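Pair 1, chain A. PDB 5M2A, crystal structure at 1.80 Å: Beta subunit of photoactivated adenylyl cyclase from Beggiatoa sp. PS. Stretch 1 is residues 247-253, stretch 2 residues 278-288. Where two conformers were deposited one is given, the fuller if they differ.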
# COMPACT_ATOMS: atom_id res chain seq x y z
N THR A 247 6.21 4.34 -22.70
CA THR A 247 5.09 3.79 -21.95
C THR A 247 3.96 3.44 -22.90
O THR A 247 3.88 3.93 -24.03
CB THR A 247 4.62 4.78 -20.87
OG1 THR A 247 3.71 4.13 -19.97
CG2 THR A 247 3.95 5.99 -21.48
N GLY A 248 3.10 2.54 -22.45
CA GLY A 248 1.80 2.30 -23.07
C GLY A 248 0.77 2.47 -22.01
O GLY A 248 1.01 2.17 -20.83
N ILE A 249 -0.41 2.98 -22.37
CA ILE A 249 -1.42 3.31 -21.38
C ILE A 249 -2.76 2.77 -21.83
O ILE A 249 -3.12 2.90 -23.01
CB ILE A 249 -1.50 4.83 -21.12
CG1 ILE A 249 -0.12 5.33 -20.68
CG2 ILE A 249 -2.56 5.15 -20.07
CD1 ILE A 249 0.02 6.84 -20.56
N GLY A 250 -3.49 2.15 -20.91
CA GLY A 250 -4.87 1.73 -21.16
C GLY A 250 -5.81 2.40 -20.18
O GLY A 250 -5.47 2.60 -19.01
N LEU A 251 -7.00 2.75 -20.67
CA LEU A 251 -8.04 3.32 -19.82
C LEU A 251 -9.34 2.58 -20.03
O LEU A 251 -9.71 2.25 -21.17
CB LEU A 251 -8.26 4.79 -20.11
CG LEU A 251 -7.08 5.75 -20.19
CD1 LEU A 251 -7.57 7.09 -20.67
CD2 LEU A 251 -6.40 5.88 -18.84
N SER A 252 -10.08 2.36 -18.95
CA SER A 252 -11.39 1.74 -19.06
C SER A 252 -12.35 2.52 -18.17
O SER A 252 -11.94 3.37 -17.38
CB SER A 252 -11.37 0.27 -18.64
OG SER A 252 -11.11 0.18 -17.25
N TYR A 253 -13.64 2.26 -18.35
CA TYR A 253 -14.67 2.91 -17.57
C TYR A 253 -15.72 1.89 -17.17
O TYR A 253 -16.17 1.10 -18.01
CB TYR A 253 -15.34 4.04 -18.36
CG TYR A 253 -16.49 4.68 -17.63
CD1 TYR A 253 -16.26 5.40 -16.45
CD2 TYR A 253 -17.78 4.58 -18.10
CE1 TYR A 253 -17.31 6.00 -15.78
CE2 TYR A 253 -18.84 5.18 -17.42
CZ TYR A 253 -18.59 5.89 -16.27
OH TYR A 253 -19.63 6.49 -15.60
N VAL A 278 -10.01 -4.83 -17.98
CA VAL A 278 -10.06 -4.26 -19.33
C VAL A 278 -8.96 -3.22 -19.50
O VAL A 278 -8.28 -3.19 -20.53
CB VAL A 278 -11.44 -3.67 -19.64
CG1 VAL A 278 -11.41 -2.94 -20.98
CG2 VAL A 278 -12.47 -4.77 -19.68
N ALA A 279 -8.76 -2.36 -18.50
CA ALA A 279 -7.73 -1.33 -18.62
C ALA A 279 -6.35 -1.96 -18.76
O ALA A 279 -5.54 -1.51 -19.57
CB ALA A 279 -7.79 -0.38 -17.42
N ALA A 280 -6.09 -3.04 -18.01
CA ALA A 280 -4.79 -3.71 -18.12
C ALA A 280 -4.63 -4.36 -19.49
O ALA A 280 -3.53 -4.37 -20.06
CB ALA A 280 -4.65 -4.75 -17.01
N ARG A 281 -5.70 -4.93 -20.03
CA ARG A 281 -5.60 -5.57 -21.34
C ARG A 281 -5.39 -4.55 -22.45
O ARG A 281 -4.69 -4.83 -23.44
CB ARG A 281 -6.84 -6.43 -21.59
CG ARG A 281 -6.86 -7.70 -20.76
CD ARG A 281 -5.96 -8.75 -21.37
NE ARG A 281 -6.72 -9.67 -22.21
CZ ARG A 281 -6.29 -10.17 -23.36
NH1 ARG A 281 -7.05 -11.01 -24.05
NH2 ARG A 281 -5.10 -9.82 -23.84
N LEU A 282 -6.02 -3.38 -22.34
CA LEU A 282 -5.80 -2.34 -23.34
C LEU A 282 -4.41 -1.75 -23.22
O LEU A 282 -3.80 -1.37 -24.22
CB LEU A 282 -6.86 -1.25 -23.22
CG LEU A 282 -8.25 -1.68 -23.67
CD1 LEU A 282 -9.20 -0.49 -23.71
CD2 LEU A 282 -8.21 -2.38 -25.02
N GLU A 283 -3.90 -1.66 -22.00
CA GLU A 283 -2.52 -1.26 -21.81
C GLU A 283 -1.58 -2.20 -22.57
O GLU A 283 -0.64 -1.75 -23.24
CB GLU A 283 -2.20 -1.23 -20.32
CG GLU A 283 -0.95 -0.46 -19.98
CD GLU A 283 0.27 -1.13 -20.52
OE1 GLU A 283 0.44 -2.34 -20.25
OE2 GLU A 283 1.01 -0.47 -21.28
N ALA A 284 -1.82 -3.50 -22.48
CA ALA A 284 -0.97 -4.46 -23.18
C ALA A 284 -1.17 -4.36 -24.69
O ALA A 284 -0.23 -4.59 -25.47
CB ALA A 284 -1.26 -5.88 -22.69
N LEU A 285 -2.38 -4.03 -25.12
CA LEU A 285 -2.69 -4.00 -26.55
C LEU A 285 -1.96 -2.88 -27.28
O LEU A 285 -1.73 -3.00 -28.49
CB LEU A 285 -4.20 -3.86 -26.74
CG LEU A 285 -4.76 -3.77 -28.16
CD1 LEU A 285 -4.57 -5.08 -28.91
CD2 LEU A 285 -6.22 -3.38 -28.09
N THR A 286 -1.60 -1.78 -26.59
CA THR A 286 -0.88 -0.70 -27.26
C THR A 286 0.41 -1.18 -27.92
O THR A 286 0.88 -0.54 -28.86
CB THR A 286 -0.54 0.44 -26.30
OG1 THR A 286 0.34 -0.04 -25.26
CG2 THR A 286 -1.81 1.03 -25.69
N ARG A 287 0.98 -2.30 -27.45
CA ARG A 287 2.17 -2.86 -28.09
C ARG A 287 1.92 -3.22 -29.55
O ARG A 287 2.86 -3.23 -30.36
CB ARG A 287 2.63 -4.12 -27.35
CG ARG A 287 3.60 -3.86 -26.22
CD ARG A 287 2.96 -3.09 -25.10
NE ARG A 287 3.89 -2.92 -23.99
CZ ARG A 287 3.61 -2.26 -22.88
NH1 ARG A 287 2.41 -1.71 -22.72
NH2 ARG A 287 4.52 -2.16 -21.92
N GLN A 288 0.68 -3.54 -29.90
CA GLN A 288 0.31 -3.93 -31.25
C GLN A 288 -0.33 -2.80 -32.04
O GLN A 288 -0.76 -3.02 -33.18
CB GLN A 288 -0.65 -5.13 -31.21
CG GLN A 288 -0.33 -6.16 -30.15
CD GLN A 288 -1.44 -7.18 -29.98
OE1 GLN A 288 -2.18 -7.46 -30.93
NE2 GLN A 288 -1.57 -7.73 -28.78

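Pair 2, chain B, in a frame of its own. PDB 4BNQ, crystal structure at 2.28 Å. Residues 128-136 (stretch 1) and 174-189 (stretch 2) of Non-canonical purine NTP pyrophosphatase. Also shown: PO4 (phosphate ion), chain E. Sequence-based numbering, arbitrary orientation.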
# COMPACT_ATOMS: atom_id res chain seq x y z
N THR B 128 10.12 -11.71 -16.28
CA THR B 128 8.90 -11.03 -15.90
C THR B 128 8.83 -10.77 -14.41
O THR B 128 9.20 -11.64 -13.60
CB THR B 128 7.68 -11.83 -16.33
OG1 THR B 128 7.65 -11.89 -17.77
CG2 THR B 128 6.41 -11.16 -15.83
N LYS B 129 8.38 -9.58 -14.03
CA LYS B 129 8.25 -9.24 -12.62
C LYS B 129 6.82 -8.80 -12.27
O LYS B 129 6.17 -8.08 -13.06
CB LYS B 129 9.31 -8.19 -12.25
CG LYS B 129 9.46 -7.99 -10.75
CD LYS B 129 9.47 -9.32 -9.98
CE LYS B 129 9.22 -9.08 -8.47
NZ LYS B 129 10.20 -8.14 -7.85
N VAL B 130 6.31 -9.24 -11.12
CA VAL B 130 4.93 -8.95 -10.70
C VAL B 130 4.85 -8.13 -9.41
O VAL B 130 5.68 -8.28 -8.52
CB VAL B 130 4.11 -10.25 -10.50
CG1 VAL B 130 4.01 -11.00 -11.80
CG2 VAL B 130 4.76 -11.13 -9.42
N PHE B 131 3.82 -7.29 -9.31
CA PHE B 131 3.60 -6.45 -8.13
C PHE B 131 2.12 -6.41 -7.75
O PHE B 131 1.26 -6.18 -8.60
CB PHE B 131 4.07 -5.03 -8.40
CG PHE B 131 5.46 -4.95 -8.98
CD1 PHE B 131 5.67 -5.07 -10.34
CD2 PHE B 131 6.54 -4.74 -8.16
CE1 PHE B 131 6.95 -4.98 -10.87
CE2 PHE B 131 7.82 -4.66 -8.69
CZ PHE B 131 8.02 -4.78 -10.03
N LYS B 132 1.82 -6.60 -6.47
CA LYS B 132 0.43 -6.69 -6.01
C LYS B 132 0.01 -5.52 -5.13
O LYS B 132 0.71 -5.15 -4.19
CB LYS B 132 0.21 -8.01 -5.26
CG LYS B 132 -1.16 -8.15 -4.64
CD LYS B 132 -1.61 -9.61 -4.53
CE LYS B 132 -0.80 -10.41 -3.52
NZ LYS B 132 -1.33 -11.81 -3.37
N GLY B 133 -1.14 -4.92 -5.44
CA GLY B 133 -1.74 -3.90 -4.59
C GLY B 133 -3.14 -4.30 -4.15
O GLY B 133 -3.83 -5.06 -4.86
N THR B 134 -3.56 -3.84 -2.98
CA THR B 134 -4.93 -4.08 -2.50
C THR B 134 -5.54 -2.85 -1.83
O THR B 134 -4.83 -1.97 -1.33
CB THR B 134 -5.01 -5.27 -1.51
OG1 THR B 134 -4.39 -4.89 -0.28
CG2 THR B 134 -4.32 -6.51 -2.07
N VAL B 135 -6.87 -2.80 -1.80
CA VAL B 135 -7.55 -1.81 -0.98
C VAL B 135 -8.81 -2.43 -0.39
O VAL B 135 -9.52 -3.17 -1.06
CB VAL B 135 -7.85 -0.50 -1.76
CG1 VAL B 135 -8.91 -0.71 -2.84
CG2 VAL B 135 -8.25 0.64 -0.80
N SER B 136 -9.07 -2.15 0.88
CA SER B 136 -10.20 -2.75 1.56
C SER B 136 -11.43 -1.86 1.50
O SER B 136 -11.32 -0.64 1.36
CB SER B 136 -9.86 -3.04 3.02
OG SER B 136 -9.66 -1.84 3.75
N GLN B 174 -5.21 8.09 -5.78
CA GLN B 174 -4.40 8.22 -4.58
C GLN B 174 -4.51 6.96 -3.72
O GLN B 174 -3.62 6.69 -2.90
CB GLN B 174 -4.87 9.42 -3.75
CG GLN B 174 -4.66 10.79 -4.39
CD GLN B 174 -3.20 11.09 -4.67
OE1 GLN B 174 -2.44 11.46 -3.77
NE2 GLN B 174 -2.79 10.93 -5.93
N ILE B 175 -5.60 6.22 -3.87
CA ILE B 175 -5.89 5.15 -2.91
C ILE B 175 -6.26 3.78 -3.48
O ILE B 175 -6.44 2.84 -2.72
CB ILE B 175 -6.99 5.57 -1.91
CG1 ILE B 175 -8.28 5.91 -2.64
CG2 ILE B 175 -6.51 6.74 -1.03
CD1 ILE B 175 -9.31 4.82 -2.56
N SER B 176 -6.36 3.65 -4.80
CA SER B 176 -6.84 2.39 -5.35
C SER B 176 -5.80 1.29 -5.20
O SER B 176 -4.62 1.55 -4.97
CB SER B 176 -7.20 2.55 -6.83
OG SER B 176 -6.01 2.63 -7.62
N HIS B 177 -6.27 0.05 -5.31
CA HIS B 177 -5.44 -1.14 -5.36
C HIS B 177 -4.40 -1.06 -6.50
O HIS B 177 -3.27 -1.55 -6.37
CB HIS B 177 -6.33 -2.38 -5.53
CG HIS B 177 -7.29 -2.29 -6.68
ND1 HIS B 177 -8.21 -1.25 -6.80
CD2 HIS B 177 -7.49 -3.09 -7.73
CE1 HIS B 177 -8.91 -1.43 -7.89
NE2 HIS B 177 -8.52 -2.54 -8.48
N ARG B 178 -4.79 -0.43 -7.60
CA ARG B 178 -3.91 -0.26 -8.74
C ARG B 178 -2.85 0.80 -8.42
O ARG B 178 -1.70 0.65 -8.81
CB ARG B 178 -4.73 0.13 -9.97
CG ARG B 178 -3.97 0.20 -11.28
CD ARG B 178 -4.86 -0.20 -12.48
NE ARG B 178 -6.26 0.08 -12.22
CZ ARG B 178 -7.23 -0.83 -12.16
NH1 ARG B 178 -6.99 -2.12 -12.38
NH2 ARG B 178 -8.45 -0.42 -11.86
N ARG B 179 -3.22 1.86 -7.71
CA ARG B 179 -2.22 2.83 -7.26
C ARG B 179 -1.20 2.13 -6.38
O ARG B 179 0.00 2.38 -6.51
CB ARG B 179 -2.86 3.98 -6.49
CG ARG B 179 -1.85 4.88 -5.79
CD ARG B 179 -0.91 5.54 -6.80
NE ARG B 179 0.23 6.17 -6.15
CZ ARG B 179 0.35 7.48 -5.97
NH1 ARG B 179 -0.62 8.29 -6.39
NH2 ARG B 179 1.42 7.98 -5.37
N ASN B 180 -1.66 1.24 -5.51
CA ASN B 180 -0.74 0.58 -4.58
C ASN B 180 0.22 -0.37 -5.28
O ASN B 180 1.38 -0.44 -4.91
CB ASN B 180 -1.50 -0.17 -3.48
CG ASN B 180 -2.07 0.76 -2.44
OD1 ASN B 180 -1.60 1.88 -2.27
ND2 ASN B 180 -3.11 0.31 -1.74
N ALA B 181 -0.27 -1.09 -6.28
CA ALA B 181 0.58 -1.97 -7.07
C ALA B 181 1.62 -1.18 -7.83
O ALA B 181 2.77 -1.59 -7.93
CB ALA B 181 -0.25 -2.77 -8.04
N ILE B 182 1.20 -0.06 -8.41
CA ILE B 182 2.10 0.74 -9.23
C ILE B 182 3.19 1.39 -8.36
O ILE B 182 4.30 1.59 -8.84
CB ILE B 182 1.34 1.82 -10.02
CG1 ILE B 182 0.48 1.18 -11.10
CG2 ILE B 182 2.31 2.79 -10.70
CD1 ILE B 182 1.27 0.51 -12.21
N ASN B 183 2.88 1.68 -7.09
CA ASN B 183 3.88 2.26 -6.17
C ASN B 183 5.05 1.31 -5.98
O ASN B 183 6.21 1.74 -5.94
CB ASN B 183 3.27 2.62 -4.80
CG ASN B 183 2.44 3.89 -4.83
OD1 ASN B 183 2.59 4.73 -5.74
ND2 ASN B 183 1.57 4.06 -3.84
N LEU B 184 4.74 0.02 -5.87
CA LEU B 184 5.77 -1.01 -5.81
C LEU B 184 6.53 -1.07 -7.13
O LEU B 184 7.75 -1.26 -7.14
CB LEU B 184 5.17 -2.38 -5.47
CG LEU B 184 4.52 -2.56 -4.09
CD1 LEU B 184 3.63 -3.82 -4.07
CD2 LEU B 184 5.58 -2.64 -3.00
N LEU B 185 5.82 -0.88 -8.24
CA LEU B 185 6.48 -0.87 -9.56
C LEU B 185 7.44 0.31 -9.67
O LEU B 185 8.60 0.14 -10.05
CB LEU B 185 5.47 -0.80 -10.70
CG LEU B 185 6.09 -0.59 -12.10
CD1 LEU B 185 6.92 -1.80 -12.49
CD2 LEU B 185 5.01 -0.32 -13.17
N GLN B 186 6.94 1.50 -9.37
CA GLN B 186 7.74 2.71 -9.49
C GLN B 186 8.95 2.68 -8.58
O GLN B 186 10.01 3.18 -8.95
CB GLN B 186 6.89 3.97 -9.25
CG GLN B 186 6.13 4.38 -10.51
CD GLN B 186 5.10 5.45 -10.26
OE1 GLN B 186 4.67 5.66 -9.12
NE2 GLN B 186 4.71 6.16 -11.31
N ALA B 187 8.79 2.06 -7.40
CA ALA B 187 9.92 1.89 -6.49
C ALA B 187 10.95 0.96 -7.11
O ALA B 187 12.15 1.18 -6.99
CB ALA B 187 9.47 1.36 -5.13
N PHE B 188 10.46 -0.09 -7.77
CA PHE B 188 11.32 -1.01 -8.49
C PHE B 188 12.12 -0.29 -9.58
O PHE B 188 13.33 -0.47 -9.70
CB PHE B 188 10.47 -2.13 -9.10
CG PHE B 188 11.26 -3.16 -9.85
CD1 PHE B 188 11.53 -3.00 -11.21
CD2 PHE B 188 11.73 -4.30 -9.21
CE1 PHE B 188 12.27 -3.95 -11.91
CE2 PHE B 188 12.47 -5.25 -9.91
CZ PHE B 188 12.74 -5.08 -11.26
N LEU B 189 11.43 0.53 -10.37
CA LEU B 189 12.06 1.33 -11.42
C LEU B 189 13.11 2.30 -10.85
O LEU B 189 14.16 2.52 -11.45
CB LEU B 189 11.01 2.12 -12.20
CG LEU B 189 9.91 1.30 -12.89
CD1 LEU B 189 8.86 2.23 -13.53
CD2 LEU B 189 10.51 0.40 -13.93
P PO4 E . -6.60 -0.09 3.76
O1 PO4 E . -5.34 0.23 4.53
O2 PO4 E . -7.49 -0.96 4.62
O3 PO4 E . -6.28 -0.84 2.49
O4 PO4 E . -7.31 1.20 3.41

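Where do the two contacts differ most sharply? At the position shared by Gly A248 and Phe B131. In pair 1 there is no side chain here, and polar groups from the helix side come close to the strand backbone: Glu A283 OE2 lies 2.7 Å from Gly A248 O, and Thr A286 OG1 lies 3.5 Å from Gly A248 CA. In pair 2 the phenyl ring of Phe B131 fills the position, and Phe B131 has 120 Å² covered by the other stretch, the largest share of any residue in either pair. A CB on Gly A248 would come within 2.3 Å of Thr A286 OG1 and 2.9 Å of Glu A283 OE2, so the polar arrangement of pair 1 depends on the bare glycine.

What geometry do they share? In each pair a strand and a helix run roughly antiparallel, at 148°, with axes 5.8 Å apart in pair 1 and 5.6 Å in pair 2; the central 14 residues superpose to 0.4 Å. The pivot is a glycine in both, Gly A250 matching Gly B133 within 0.1 Å. Gly A250 CA sits 3.9 Å from Glu A283 CA in pair 1, and Gly B133 CA equally 3.9 Å from Ala B181 CA, the matching residue, in pair 2. A CB on Gly A250 would fall 2.3 Å from Ala A279 O, and one on Gly B133 2.1 Å from His B177 O, so this close approach leaves no room for a side chain. In pair 2, Gly B133 CA also makes a CA-H...O contact of 3.3 Å with His B177 O.

How do the side chains fill the space around the first position? In pair 1, Glu A283 is held by a salt bridge within its own stretch, with a very short 2.4 Å between its OE2 and Arg A287 NH1, while Thr A286 OG1 donates to Glu A283 O at 2.8 Å. Pair 2 puts Ala B181, Leu B184 and Leu B185 at these three positions. Leu B185 CA lies over the Phe B131 ring, 4.0 Å from its centroid, and the edge of that ring points toward the face of Phe B188, with Phe B131 CZ 3.6 Å from Phe B188 CG.

What happens toward the other end of the strand? Leu A282 and Asn B180 both point toward the strand and occupy nearly the same space, but their chemistry differs: Leu A282 CD1 packs 3.8 Å from Leu A251 O, whereas Asn B180 ND2 donates a 2.9 Å hydrogen bond to Thr B134 O. One residue on along the strand, Ser A252 OG approaches Ala A279 CB at 3.4 Å; its bulkier counterpart Val B135 places CG1 3.7 Å from His B177 N.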